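PDB 4TSZ: DNA polymerase III subunit beta from Pseudomonas aeruginosa, which tethers DNA polymerases and other proteins to DNA and so gives them processivity. Local coordinates for residues Arg281-Gln286 with Phe321-Leu326; Phe269-Ile274 with Ala304-Gln309; Asn346-Val351 with Ala360-Pro365; Leu275-Tyr280 with Asn297-Glu302. One frame throughout, in Å; residues are numbered along the deposited sequence. Where two conformers were deposited one is given.

Contact 1. Residues Arg281-Gln286 with Phe321-Leu326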
loop_
_atom_site.group_PDB
_atom_site.type_symbol
_atom_site.label_atom_id
_atom_site.label_comp_id
_atom_site.label_asym_id
_atom_site.label_seq_id
_atom_site.Cartn_x
_atom_site.Cartn_y
_atom_site.Cartn_z
ATOM N N ARG E 281 7.085 -18.183 16.104
ATOM C CA ARG E 281 5.756 -17.683 16.517
ATOM C C ARG E 281 5.023 -18.538 17.564
ATOM O O ARG E 281 3.795 -18.572 17.602
ATOM C CB ARG E 281 4.898 -17.429 15.257
ATOM C CG ARG E 281 5.538 -16.427 14.281
ATOM C CD ARG E 281 5.300 -14.987 14.711
ATOM N NE ARG E 281 3.875 -14.645 14.581
ATOM C CZ ARG E 281 3.297 -13.533 15.019
ATOM N NH1 ARG E 281 4.004 -12.624 15.682
ATOM N NH2 ARG E 281 2.005 -13.324 14.806
ATOM N N GLY E 282 5.798 -19.213 18.406
ATOM C CA GLY E 282 5.275 -20.106 19.426
ATOM C C GLY E 282 4.715 -19.405 20.638
ATOM O O GLY E 282 5.311 -18.459 21.165
ATOM N N ILE E 283 3.538 -19.870 21.067
ATOM C CA ILE E 283 2.858 -19.426 22.281
ATOM C C ILE E 283 2.511 -20.657 23.093
ATOM O O ILE E 283 2.377 -21.756 22.537
ATOM C CB ILE E 283 1.635 -18.499 22.039
ATOM C CG1 ILE E 283 0.517 -19.196 21.225
ATOM C CG2 ILE E 283 2.063 -17.142 21.460
ATOM C CD1 ILE E 283 -0.841 -18.603 21.368
ATOM N N ARG E 284 2.400 -20.486 24.402
ATOM C CA ARG E 284 2.023 -21.560 25.303
ATOM C C ARG E 284 0.630 -21.277 25.851
ATOM O O ARG E 284 0.339 -20.165 26.302
ATOM C CB ARG E 284 3.044 -21.723 26.435
ATOM C CG ARG E 284 2.760 -22.923 27.350
ATOM C CD ARG E 284 3.627 -22.900 28.586
ATOM N NE ARG E 284 3.292 -21.774 29.461
ATOM C CZ ARG E 284 3.956 -21.461 30.571
ATOM N NH1 ARG E 284 5.004 -22.184 30.955
ATOM N NH2 ARG E 284 3.580 -20.421 31.303
ATOM N N LEU E 285 -0.230 -22.292 25.778
ATOM C CA LEU E 285 -1.598 -22.254 26.267
ATOM C C LEU E 285 -1.696 -23.129 27.516
ATOM O O LEU E 285 -1.181 -24.248 27.530
ATOM C CB LEU E 285 -2.537 -22.788 25.164
ATOM C CG LEU E 285 -3.376 -21.806 24.331
ATOM C CD1 LEU E 285 -2.629 -20.543 23.966
ATOM C CD2 LEU E 285 -3.930 -22.481 23.092
ATOM N N GLN E 286 -2.319 -22.602 28.574
ATOM C CA GLN E 286 -2.576 -23.354 29.794
ATOM C C GLN E 286 -4.056 -23.267 30.063
ATOM O O GLN E 286 -4.568 -22.215 30.456
ATOM C CB GLN E 286 -1.735 -22.875 30.980
ATOM C CG GLN E 286 -0.271 -23.295 30.879
ATOM C CD GLN E 286 0.602 -22.706 31.965
ATOM O OE1 GLN E 286 1.641 -23.269 32.317
ATOM N NE2 GLN E 286 0.234 -21.543 32.502
ATOM N N PHE E 321 1.386 -23.702 20.417
ATOM C CA PHE E 321 0.853 -23.423 19.079
ATOM C C PHE E 321 1.547 -22.266 18.418
ATOM O O PHE E 321 2.032 -21.348 19.094
ATOM C CB PHE E 321 -0.654 -23.085 19.137
ATOM C CG PHE E 321 -1.575 -24.263 19.251
ATOM C CD1 PHE E 321 -1.814 -25.090 18.156
ATOM C CD2 PHE E 321 -2.234 -24.538 20.444
ATOM C CE1 PHE E 321 -2.673 -26.193 18.268
ATOM C CE2 PHE E 321 -3.092 -25.632 20.547
ATOM C CZ PHE E 321 -3.291 -26.461 19.464
ATOM N N ASN E 322 1.543 -22.281 17.077
ATOM C CA ASN E 322 2.027 -21.159 16.291
ATOM C C ASN E 322 0.841 -20.166 16.346
ATOM O O ASN E 322 -0.276 -20.517 15.930
ATOM C CB ASN E 322 2.367 -21.601 14.850
ATOM C CG ASN E 322 2.707 -20.469 13.890
ATOM O OD1 ASN E 322 2.053 -19.429 13.844
ATOM N ND2 ASN E 322 3.682 -20.666 13.036
ATOM N N VAL E 323 1.074 -18.975 16.947
ATOM C CA VAL E 323 0.062 -17.931 17.149
ATOM C C VAL E 323 -0.537 -17.393 15.845
ATOM O O VAL E 323 -1.731 -17.101 15.806
ATOM C CB VAL E 323 0.515 -16.822 18.152
ATOM C CG1 VAL E 323 1.660 -15.983 17.604
ATOM C CG2 VAL E 323 -0.656 -15.945 18.601
ATOM N N SER E 324 0.290 -17.296 14.777
ATOM C CA SER E 324 -0.158 -16.856 13.456
ATOM C C SER E 324 -1.196 -17.835 12.908
ATOM O O SER E 324 -2.187 -17.382 12.348
ATOM C CB SER E 324 1.025 -16.701 12.499
ATOM O OG SER E 324 1.917 -15.704 12.966
ATOM N N TYR E 325 -1.011 -19.160 13.129
ATOM C CA TYR E 325 -1.968 -20.189 12.684
ATOM C C TYR E 325 -3.311 -20.041 13.400
ATOM O O TYR E 325 -4.355 -20.203 12.771
ATOM C CB TYR E 325 -1.420 -21.622 12.876
ATOM C CG TYR E 325 -0.220 -22.003 12.031
ATOM C CD1 TYR E 325 0.170 -21.227 10.937
ATOM C CD2 TYR E 325 0.500 -23.166 12.294
ATOM C CE1 TYR E 325 1.263 -21.586 10.149
ATOM C CE2 TYR E 325 1.594 -23.531 11.517
ATOM C CZ TYR E 325 1.966 -22.747 10.439
ATOM O OH TYR E 325 3.055 -23.112 9.688
ATOM N N LEU E 326 -3.284 -19.694 14.705
ATOM C CA LEU E 326 -4.503 -19.481 15.488
ATOM C C LEU E 326 -5.215 -18.193 15.062
ATOM O O LEU E 326 -6.438 -18.201 14.905
ATOM C CB LEU E 326 -4.224 -19.491 17.005
ATOM C CG LEU E 326 -3.596 -20.767 17.606
ATOM C CD1 LEU E 326 -3.424 -20.614 19.091
ATOM C CD2 LEU E 326 -4.446 -22.018 17.323
#
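R281 and S324 meet where an antiparallel β ladder runs straight into a capped helix: strand 282-288 pairs with the end of strand 317-322, and helix 323-330 begins right after N322. R281 loses more surface here than any other residue. Its chain is bent at chi2 (-81°), which places CD, and again at chi3 (-68°), which places NE close to the serine. Donors NE and NH2 then grip one oxygen side-on, R281 NE to S324 OG at 2.8 Å and R281 NH2 to the same OG at 3.0 Å, with the hydroxyl oxygen close to the guanidinium plane. V323 CG1 lies over one face of that group, 3.7 Å above the R281 guanidinium plane and displaced toward its rim. The R281 carbonyl is used as well: its O accepts V323 N at 2.8 Å, carrying the backbone pairing one step into the helix.

I283 forms the hydrogen-bonded pair of the ladder with F321, I283 N reaching F321 O at 2.9 Å. Its side chain crosses that of V323 at about a right angle, I283 CG2 lying 3.7 Å from V323 CB, while CD1 extends toward L326. Farther along, L285 CD2 approaches F321 CD2 at 3.8 Å, obliquely to the ring. F269 of helix 262-273 touches both I283 and L285, extending this apolar patch, whereas N322 and Y325 pack on a polar side chain of the bound peptide. N322 is the N-cap: its OD1 accepts Y325 N at 3.2 Å, with the donor standing 45° out of the amide carbonyl plane.

Contact 2. Residues Phe269-Ile274 with Ala304-Gln309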
loop_
_atom_site.group_PDB
_atom_site.type_symbol
_atom_site.label_atom_id
_atom_site.label_comp_id
_atom_site.label_asym_id
_atom_site.label_seq_id
_atom_site.Cartn_x
_atom_site.Cartn_y
_atom_site.Cartn_z
ATOM N N PHE E 269 -4.364 -13.107 21.658
ATOM C CA PHE E 269 -3.368 -13.750 20.798
ATOM C C PHE E 269 -2.514 -12.688 20.084
ATOM O O PHE E 269 -1.308 -12.842 20.027
ATOM C CB PHE E 269 -4.006 -14.738 19.795
ATOM C CG PHE E 269 -4.553 -16.026 20.377
ATOM C CD1 PHE E 269 -3.952 -16.626 21.478
ATOM C CD2 PHE E 269 -5.631 -16.672 19.789
ATOM C CE1 PHE E 269 -4.469 -17.816 22.021
ATOM C CE2 PHE E 269 -6.145 -17.864 20.327
ATOM C CZ PHE E 269 -5.560 -18.428 21.438
ATOM N N SER E 270 -3.132 -11.589 19.599
ATOM C CA SER E 270 -2.412 -10.495 18.928
ATOM C C SER E 270 -1.426 -9.797 19.885
ATOM O O SER E 270 -0.289 -9.531 19.490
ATOM C CB SER E 270 -3.385 -9.464 18.356
ATOM O OG SER E 270 -4.152 -10.001 17.296
ATOM N N ARG E 271 -1.851 -9.531 21.149
ATOM C CA ARG E 271 -0.996 -8.881 22.161
ATOM C C ARG E 271 0.211 -9.744 22.491
ATOM O O ARG E 271 1.337 -9.245 22.449
ATOM C CB ARG E 271 -1.769 -8.554 23.441
ATOM C CG ARG E 271 -2.703 -7.360 23.299
ATOM C CD ARG E 271 -3.298 -6.922 24.614
ATOM N NE ARG E 271 -4.403 -7.779 25.042
ATOM C CZ ARG E 271 -5.679 -7.549 24.762
ATOM N NH1 ARG E 271 -6.027 -6.498 24.032
ATOM N NH2 ARG E 271 -6.618 -8.365 25.211
ATOM N N THR E 272 -0.019 -11.040 22.808
ATOM C CA THR E 272 1.056 -11.979 23.148
ATOM C C THR E 272 2.016 -12.239 21.976
ATOM O O THR E 272 3.216 -12.363 22.205
ATOM C CB THR E 272 0.521 -13.265 23.808
ATOM O OG1 THR E 272 -0.349 -13.939 22.905
ATOM C CG2 THR E 272 -0.185 -13.000 25.135
ATOM N N ALA E 273 1.487 -12.274 20.725
ATOM C CA ALA E 273 2.247 -12.497 19.487
ATOM C C ALA E 273 3.420 -11.528 19.319
ATOM O O ALA E 273 4.469 -11.938 18.813
ATOM C CB ALA E 273 1.328 -12.417 18.274
ATOM N N ILE E 274 3.257 -10.262 19.785
ATOM C CA ILE E 274 4.291 -9.204 19.757
ATOM C C ILE E 274 5.605 -9.704 20.388
ATOM O O ILE E 274 6.682 -9.454 19.844
ATOM C CB ILE E 274 3.773 -7.877 20.402
ATOM C CG1 ILE E 274 2.553 -7.328 19.611
ATOM C CG2 ILE E 274 4.884 -6.803 20.509
ATOM C CD1 ILE E 274 1.613 -6.410 20.395
ATOM N N ALA E 304 5.343 -12.010 27.275
ATOM C CA ALA E 304 3.961 -11.533 27.283
ATOM C C ALA E 304 3.068 -12.602 27.908
ATOM O O ALA E 304 3.237 -13.799 27.637
ATOM C CB ALA E 304 3.498 -11.214 25.879
ATOM N N GLU E 305 2.150 -12.168 28.783
ATOM C CA GLU E 305 1.220 -13.050 29.486
ATOM C C GLU E 305 -0.171 -12.464 29.504
ATOM O O GLU E 305 -0.338 -11.254 29.676
ATOM C CB GLU E 305 1.680 -13.337 30.925
ATOM C CG GLU E 305 2.862 -14.287 31.021
ATOM C CD GLU E 305 3.259 -14.716 32.420
ATOM O OE1 GLU E 305 3.727 -15.866 32.573
ATOM O OE2 GLU E 305 3.121 -13.900 33.360
ATOM N N GLU E 306 -1.175 -13.326 29.333
ATOM C CA GLU E 306 -2.575 -12.935 29.375
ATOM C C GLU E 306 -3.468 -14.079 29.829
ATOM O O GLU E 306 -3.159 -15.247 29.598
ATOM C CB GLU E 306 -3.047 -12.354 28.031
ATOM C CG GLU E 306 -4.113 -11.294 28.255
ATOM C CD GLU E 306 -4.540 -10.473 27.059
ATOM O OE1 GLU E 306 -5.763 -10.233 26.922
ATOM O OE2 GLU E 306 -3.661 -10.038 26.283
ATOM N N GLU E 307 -4.564 -13.731 30.497
ATOM C CA GLU E 307 -5.552 -14.678 30.989
ATOM C C GLU E 307 -6.883 -14.326 30.341
ATOM O O GLU E 307 -7.297 -13.160 30.369
ATOM C CB GLU E 307 -5.657 -14.616 32.519
ATOM C CG GLU E 307 -4.430 -15.128 33.249
ATOM C CD GLU E 307 -4.585 -15.252 34.755
ATOM O OE1 GLU E 307 -5.207 -14.359 35.375
ATOM O OE2 GLU E 307 -4.062 -16.238 35.319
ATOM N N VAL E 308 -7.518 -15.323 29.702
ATOM C CA VAL E 308 -8.803 -15.163 29.024
ATOM C C VAL E 308 -9.830 -16.106 29.648
ATOM O O VAL E 308 -9.569 -17.309 29.774
ATOM C CB VAL E 308 -8.703 -15.363 27.483
ATOM C CG1 VAL E 308 -10.045 -15.109 26.800
ATOM C CG2 VAL E 308 -7.619 -14.478 26.878
ATOM N N GLN E 309 -10.996 -15.564 30.017
ATOM C CA GLN E 309 -12.094 -16.363 30.556
ATOM C C GLN E 309 -12.736 -17.123 29.401
ATOM O O GLN E 309 -13.002 -16.542 28.351
ATOM C CB GLN E 309 -13.125 -15.490 31.286
ATOM C CG GLN E 309 -12.743 -15.173 32.722
ATOM C CD GLN E 309 -13.828 -14.392 33.411
ATOM O OE1 GLN E 309 -13.807 -13.158 33.451
ATOM N NE2 GLN E 309 -14.811 -15.093 33.957
#
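R271 sets the edge of its guanidinium against the carboxylate of E306, a buried example of the bidentate, side-on arginine-glutamate salt bridge. R271 NE donates to E306 OE2 at 2.7 Å and R271 NH2 to E306 OE1 at 2.7 Å, one nitrogen for each oxygen, and both bonds are nearly straight. The two flat groups are only 25° from coplanar. OE1 accepts its bond on the syn lone pair, while OE2 is met on the syn side but somewhat out of the carboxylate plane. The arginine chain bends at chi3 (-78°), which puts NE next to the carboxylate, and the glutamate reaches it with a chain extended beyond CG. With both oxygens held, the carboxylate has its rotation fixed, and the paired charges should offset one another in a setting largely shut off from solvent.

Beside the salt bridge the contact is apolar. A304 CB rests on the helix backbone, 3.7 Å from T272 CA, and T272 CG2 lies obliquely across the glutamate stem, 4.1 Å from E306 CB. The threonine hydroxyl is turned to its own helix, where it bonds to A268 O.

The remaining nitrogen of the arginine, NH1, bonds to S82 O of the second subunit, so the ion pair sits at the dimer interface. Helix 262-273 runs nearly antiparallel to strand 303-309, their local axes 7.8 Å apart at 163°. It also touches helix 323-330 through F269, S270 and A273. Strand 303-309 pairs with strand 291-297, and A304 to E306 continue the sheet into a strand of the second subunit.

Contact 3. Residues Asn346-Val351 with Ala360-Pro365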
loop_
_atom_site.group_PDB
_atom_site.type_symbol
_atom_site.label_atom_id
_atom_site.label_comp_id
_atom_site.label_asym_id
_atom_site.label_seq_id
_atom_site.Cartn_x
_atom_site.Cartn_y
_atom_site.Cartn_z
ATOM N N ASN E 346 0.121 -33.229 22.281
ATOM C CA ASN E 346 0.723 -33.694 21.028
ATOM C C ASN E 346 -0.281 -33.781 19.876
ATOM O O ASN E 346 0.109 -34.070 18.743
ATOM C CB ASN E 346 1.418 -35.044 21.251
ATOM C CG ASN E 346 2.448 -35.038 22.356
ATOM O OD1 ASN E 346 2.310 -35.729 23.371
ATOM N ND2 ASN E 346 3.497 -34.249 22.197
ATOM N N SER E 347 -1.565 -33.515 20.160
ATOM C CA SER E 347 -2.641 -33.609 19.177
ATOM C C SER E 347 -3.202 -32.274 18.736
ATOM O O SER E 347 -3.128 -31.280 19.469
ATOM C CB SER E 347 -3.755 -34.520 19.683
ATOM O OG SER E 347 -3.234 -35.781 20.069
ATOM N N SER E 348 -3.770 -32.280 17.517
ATOM C CA SER E 348 -4.387 -31.140 16.837
ATOM C C SER E 348 -5.545 -30.491 17.589
ATOM O O SER E 348 -6.246 -31.169 18.349
ATOM C CB SER E 348 -4.902 -31.579 15.471
ATOM O OG SER E 348 -3.979 -31.269 14.446
ATOM N N ALA E 349 -5.778 -29.199 17.324
ATOM C CA ALA E 349 -6.907 -28.443 17.836
ATOM C C ALA E 349 -7.907 -28.473 16.675
ATOM O O ALA E 349 -7.498 -28.375 15.516
ATOM C CB ALA E 349 -6.508 -27.005 18.113
ATOM N N LEU E 350 -9.186 -28.669 16.975
ATOM C CA LEU E 350 -10.264 -28.617 15.996
ATOM C C LEU E 350 -11.047 -27.356 16.321
ATOM O O LEU E 350 -11.376 -27.113 17.487
ATOM C CB LEU E 350 -11.158 -29.863 16.049
ATOM C CG LEU E 350 -12.406 -29.908 15.123
ATOM C CD1 LEU E 350 -12.037 -29.829 13.622
ATOM C CD2 LEU E 350 -13.240 -31.161 15.396
ATOM N N VAL E 351 -11.273 -26.515 15.306
ATOM C CA VAL E 351 -11.956 -25.239 15.500
ATOM C C VAL E 351 -13.188 -25.132 14.597
ATOM O O VAL E 351 -13.134 -25.493 13.420
ATOM C CB VAL E 351 -10.993 -24.020 15.358
ATOM C CG1 VAL E 351 -11.645 -22.737 15.870
ATOM C CG2 VAL E 351 -9.674 -24.258 16.094
ATOM N N ALA E 360 -14.523 -26.168 9.336
ATOM C CA ALA E 360 -13.684 -26.914 10.272
ATOM C C ALA E 360 -12.213 -26.564 10.039
ATOM O O ALA E 360 -11.755 -26.500 8.898
ATOM C CB ALA E 360 -13.925 -28.413 10.137
ATOM N N TYR E 361 -11.499 -26.277 11.128
ATOM C CA TYR E 361 -10.098 -25.864 11.088
ATOM C C TYR E 361 -9.278 -26.736 11.995
ATOM O O TYR E 361 -9.636 -26.945 13.145
ATOM C CB TYR E 361 -9.948 -24.381 11.457
ATOM C CG TYR E 361 -10.826 -23.504 10.594
ATOM C CD1 TYR E 361 -10.406 -23.093 9.333
ATOM C CD2 TYR E 361 -12.116 -23.160 10.998
ATOM C CE1 TYR E 361 -11.240 -22.351 8.497
ATOM C CE2 TYR E 361 -12.959 -22.413 10.173
ATOM C CZ TYR E 361 -12.516 -22.009 8.920
ATOM O OH TYR E 361 -13.324 -21.249 8.109
ATOM N N VAL E 362 -8.187 -27.275 11.460
ATOM C CA VAL E 362 -7.306 -28.188 12.191
ATOM C C VAL E 362 -5.928 -27.546 12.315
ATOM O O VAL E 362 -5.392 -27.082 11.317
ATOM C CB VAL E 362 -7.254 -29.568 11.488
ATOM C CG1 VAL E 362 -6.413 -30.557 12.284
ATOM C CG2 VAL E 362 -8.665 -30.124 11.257
ATOM N N VAL E 363 -5.382 -27.462 13.544
ATOM C CA VAL E 363 -4.063 -26.881 13.765
ATOM C C VAL E 363 -3.219 -27.870 14.562
ATOM O O VAL E 363 -3.547 -28.147 15.716
ATOM C CB VAL E 363 -4.089 -25.469 14.444
ATOM C CG1 VAL E 363 -2.678 -24.881 14.532
ATOM C CG2 VAL E 363 -5.009 -24.499 13.712
ATOM N N MET E 364 -2.114 -28.364 13.976
ATOM C CA MET E 364 -1.182 -29.238 14.696
ATOM C C MET E 364 -0.422 -28.378 15.720
ATOM O O MET E 364 -0.035 -27.241 15.407
ATOM C CB MET E 364 -0.159 -29.915 13.760
ATOM C CG MET E 364 -0.662 -31.178 13.099
ATOM S SD MET E 364 -1.346 -32.455 14.221
ATOM C CE MET E 364 0.144 -33.161 14.864
ATOM N N PRO E 365 -0.202 -28.896 16.943
ATOM C CA PRO E 365 0.541 -28.106 17.937
ATOM C C PRO E 365 2.057 -28.069 17.691
ATOM O O PRO E 365 2.565 -28.639 16.721
ATOM C CB PRO E 365 0.200 -28.817 19.255
ATOM C CG PRO E 365 -0.002 -30.227 18.871
ATOM C CD PRO E 365 -0.598 -30.211 17.487
#
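V351 and Y361 lie side by side on one face of the β hairpin made by strands 349-353 and 359-363, while L350 and V362 occupy the other face. The local strand axes are antiparallel within about 20°, and the pairing alternates regularly: A349 with V363 and V351 with Y361 are hydrogen-bonded pairs, and L350 with V362 is the non-hydrogen-bonded pair between them. Representative bonds are A349 N to V363 O at 2.9 Å and V351 N to Y361 O at 2.7 Å.

At the first face, V351 CB and Y361 CB stand 4.1 Å apart. The tyrosine CG is anti to its carbonyl carbon (chi1 -54°), and the ring presents its edge to the neighbouring strand, with Y361 CD2 3.5 Å from V351 O. The far end of the ring is anchored elsewhere, by a bond from OH to R142 O. On the opposite face L350 carries CG anti to its backbone N (chi1 176°), and its side chain crosses that of V362 obliquely, L350 CD1 lying 4.1 Å from V362 CG2 and 4.2 Å from A360 CB.

Past the paired residues the chains stay together by packing. P365 packs its ring against the other segment, CG coming within 3.4 Å of S347 O, and M364 CE lies 4.0 Å from N346 O. F321 packs on A349, V363 and P365.

Chemically, then, the amides and carbonyls of A349, V351, Y361 and V363 satisfy one another, while L350, A360 and V362 bond to flanking strands. P365 bonds through its backbone to the bound peptide, which also packs on N346, V362 and M364, so this end of the hairpin forms part of the peptide-binding site.

Contact 4. Residues Leu275-Tyr280 with Asn297-Glu302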
loop_
_atom_site.group_PDB
_atom_site.type_symbol
_atom_site.label_atom_id
_atom_site.label_comp_id
_atom_site.label_asym_id
_atom_site.label_seq_id
_atom_site.Cartn_x
_atom_site.Cartn_y
_atom_site.Cartn_z
ATOM N N LEU E 275 5.503 -10.442 21.504
ATOM C CA LEU E 275 6.675 -10.976 22.195
ATOM C C LEU E 275 7.004 -12.451 21.925
ATOM O O LEU E 275 7.827 -13.039 22.626
ATOM C CB LEU E 275 6.685 -10.593 23.681
ATOM C CG LEU E 275 6.606 -9.081 23.959
ATOM C CD1 LEU E 275 6.671 -8.793 25.443
ATOM C CD2 LEU E 275 7.696 -8.303 23.191
ATOM N N SER E 276 6.394 -13.037 20.880
ATOM C CA SER E 276 6.706 -14.407 20.477
ATOM C C SER E 276 7.907 -14.347 19.512
ATOM O O SER E 276 8.203 -13.278 18.963
ATOM C CB SER E 276 5.507 -15.076 19.809
ATOM O OG SER E 276 5.262 -14.561 18.511
ATOM N N ASN E 277 8.604 -15.482 19.333
ATOM C CA ASN E 277 9.737 -15.621 18.407
ATOM C C ASN E 277 9.264 -15.184 17.007
ATOM O O ASN E 277 8.204 -15.624 16.558
ATOM C CB ASN E 277 10.211 -17.077 18.391
ATOM C CG ASN E 277 11.487 -17.315 17.626
ATOM O OD1 ASN E 277 11.555 -17.187 16.397
ATOM N ND2 ASN E 277 12.522 -17.712 18.331
ATOM N N GLU E 278 10.002 -14.273 16.360
ATOM C CA GLU E 278 9.638 -13.727 15.049
ATOM C C GLU E 278 9.552 -14.783 13.938
ATOM O O GLU E 278 8.747 -14.643 13.015
ATOM C CB GLU E 278 10.578 -12.581 14.661
ATOM N N LYS E 279 10.365 -15.842 14.047
ATOM C CA LYS E 279 10.402 -16.938 13.082
ATOM C C LYS E 279 9.436 -18.066 13.459
ATOM O O LYS E 279 8.602 -18.459 12.639
ATOM C CB LYS E 279 11.843 -17.478 12.926
ATOM N N TYR E 280 9.550 -18.583 14.693
ATOM C CA TYR E 280 8.752 -19.722 15.145
ATOM C C TYR E 280 7.342 -19.439 15.655
ATOM O O TYR E 280 6.485 -20.327 15.600
ATOM C CB TYR E 280 9.585 -20.688 16.002
ATOM C CG TYR E 280 10.853 -21.103 15.289
ATOM C CD1 TYR E 280 10.814 -21.993 14.219
ATOM C CD2 TYR E 280 12.076 -20.523 15.613
ATOM C CE1 TYR E 280 11.968 -22.327 13.513
ATOM C CE2 TYR E 280 13.238 -20.849 14.912
ATOM C CZ TYR E 280 13.181 -21.762 13.872
ATOM O OH TYR E 280 14.321 -22.097 13.185
ATOM N N ASN E 297 7.259 -15.880 24.648
ATOM C CA ASN E 297 8.608 -15.373 24.898
ATOM C C ASN E 297 9.483 -15.485 23.668
ATOM O O ASN E 297 9.172 -16.253 22.750
ATOM C CB ASN E 297 9.260 -15.939 26.173
ATOM C CG ASN E 297 9.296 -17.440 26.252
ATOM O OD1 ASN E 297 10.021 -18.109 25.513
ATOM N ND2 ASN E 297 8.535 -17.994 27.178
ATOM N N ASN E 298 10.524 -14.650 23.606
ATOM C CA ASN E 298 11.407 -14.584 22.457
ATOM C C ASN E 298 12.891 -14.819 22.856
ATOM O O ASN E 298 13.163 -14.937 24.059
ATOM C CB ASN E 298 11.165 -13.247 21.701
ATOM C CG ASN E 298 11.514 -11.985 22.461
ATOM O OD1 ASN E 298 12.306 -11.980 23.409
ATOM N ND2 ASN E 298 10.984 -10.862 22.002
ATOM N N PRO E 299 13.865 -14.889 21.900
ATOM C CA PRO E 299 15.270 -15.116 22.298
ATOM C C PRO E 299 15.883 -14.044 23.211
ATOM O O PRO E 299 16.788 -14.369 23.977
ATOM C CB PRO E 299 16.009 -15.226 20.956
ATOM C CG PRO E 299 14.945 -15.554 19.957
ATOM C CD PRO E 299 13.753 -14.794 20.428
ATOM N N GLU E 300 15.375 -12.788 23.160
ATOM C CA GLU E 300 15.833 -11.664 23.994
ATOM C C GLU E 300 15.292 -11.764 25.434
ATOM O O GLU E 300 15.538 -10.872 26.248
ATOM C CB GLU E 300 15.439 -10.303 23.376
ATOM C CG GLU E 300 15.891 -10.077 21.945
ATOM C CD GLU E 300 14.759 -10.140 20.934
ATOM O OE1 GLU E 300 14.434 -11.256 20.467
ATOM O OE2 GLU E 300 14.185 -9.074 20.620
ATOM N N GLN E 301 14.557 -12.852 25.744
ATOM C CA GLN E 301 13.934 -13.138 27.045
ATOM C C GLN E 301 12.794 -12.181 27.435
ATOM O O GLN E 301 12.418 -12.087 28.606
ATOM C CB GLN E 301 14.962 -13.408 28.164
ATOM C CG GLN E 301 15.699 -14.736 27.979
ATOM C CD GLN E 301 16.885 -14.885 28.902
ATOM O OE1 GLN E 301 17.932 -14.250 28.721
ATOM N NE2 GLN E 301 16.768 -15.768 29.883
ATOM N N GLU E 302 12.201 -11.521 26.424
ATOM C CA GLU E 302 11.032 -10.655 26.586
ATOM C C GLU E 302 9.823 -11.575 26.707
ATOM O O GLU E 302 9.801 -12.621 26.066
ATOM C CB GLU E 302 10.881 -9.714 25.393
ATOM C CG GLU E 302 12.012 -8.705 25.307
ATOM C CD GLU E 302 11.968 -7.793 24.101
ATOM O OE1 GLU E 302 11.588 -8.271 23.009
ATOM O OE2 GLU E 302 12.347 -6.608 24.239
HETATM O O HOH W 1 9.047 -10.905 19.616
#
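L275 and E302 meet by van der Waals packing in this loop-to-loop contact. Their side chains cross at about a right angle, and L275 CD2 lies against the glutamate, 3.9 Å from E302 OE1 and close to its CB. A second packing point comes from N277, whose amide nitrogen ND2 lies 3.6 Å from P299 CG, at one corner of the proline ring, again crosswise.

The polar link between the loops passes through water. One water donates to S276 O at 2.6 Å and accepts from N298 ND2 at 3.1 Å, joining the backbone carbonyl of S276 to the side-chain amide of N298.

Hydrogen bonds inside each loop hold its shape. N277 OD1 accepts twice: from K279 N at 3.0 Å, in the carbonyl plane on a lone pair, and from Y280 N at 3.0 Å, from well above that plane. In the other loop N298 and E302 bond reciprocally. N298 ND2 gives a nearly straight bond of 2.8 Å to the anti lone pair of E302 OE1, and E302 N returns one of 3.1 Å to N298 OD1. The same OE1 forms a salt bridge with K75 of the second subunit, while E302 OE2 bonds to S110 OG of that subunit; K75 probably stabilises the glutamate's negative charge.

The pattern is that of two turns packed together beside a subunit interface: an Asx turn begun by N277, and a type I β turn from N298 to Q301 that connects strands 291-297 and 303-309.

In the fold
All four contacts belong to the C-terminal domain of one chain. Contacts 1, 2 and 4 cluster around a four-stranded antiparallel sheet and helix 262-273, with centres 10 to 13 Å apart. They touch one another: R281 and V323 meet A273, I283 meets F269, A304 meets L275, and G282 meets S276. Along the chain, contact 1 alternates with contacts 2 and 4, tying successive elements together. Contact 3 follows later, in a different sheet that also takes in strands 158-164 to 193-198; it joins contact 1 through F321 and Y325, at 11 Å between centres. Contacts 2 and 4 face the second subunit, whereas contacts 1 and 3 face the bound peptide, so one domain serves both dimerisation and partner binding.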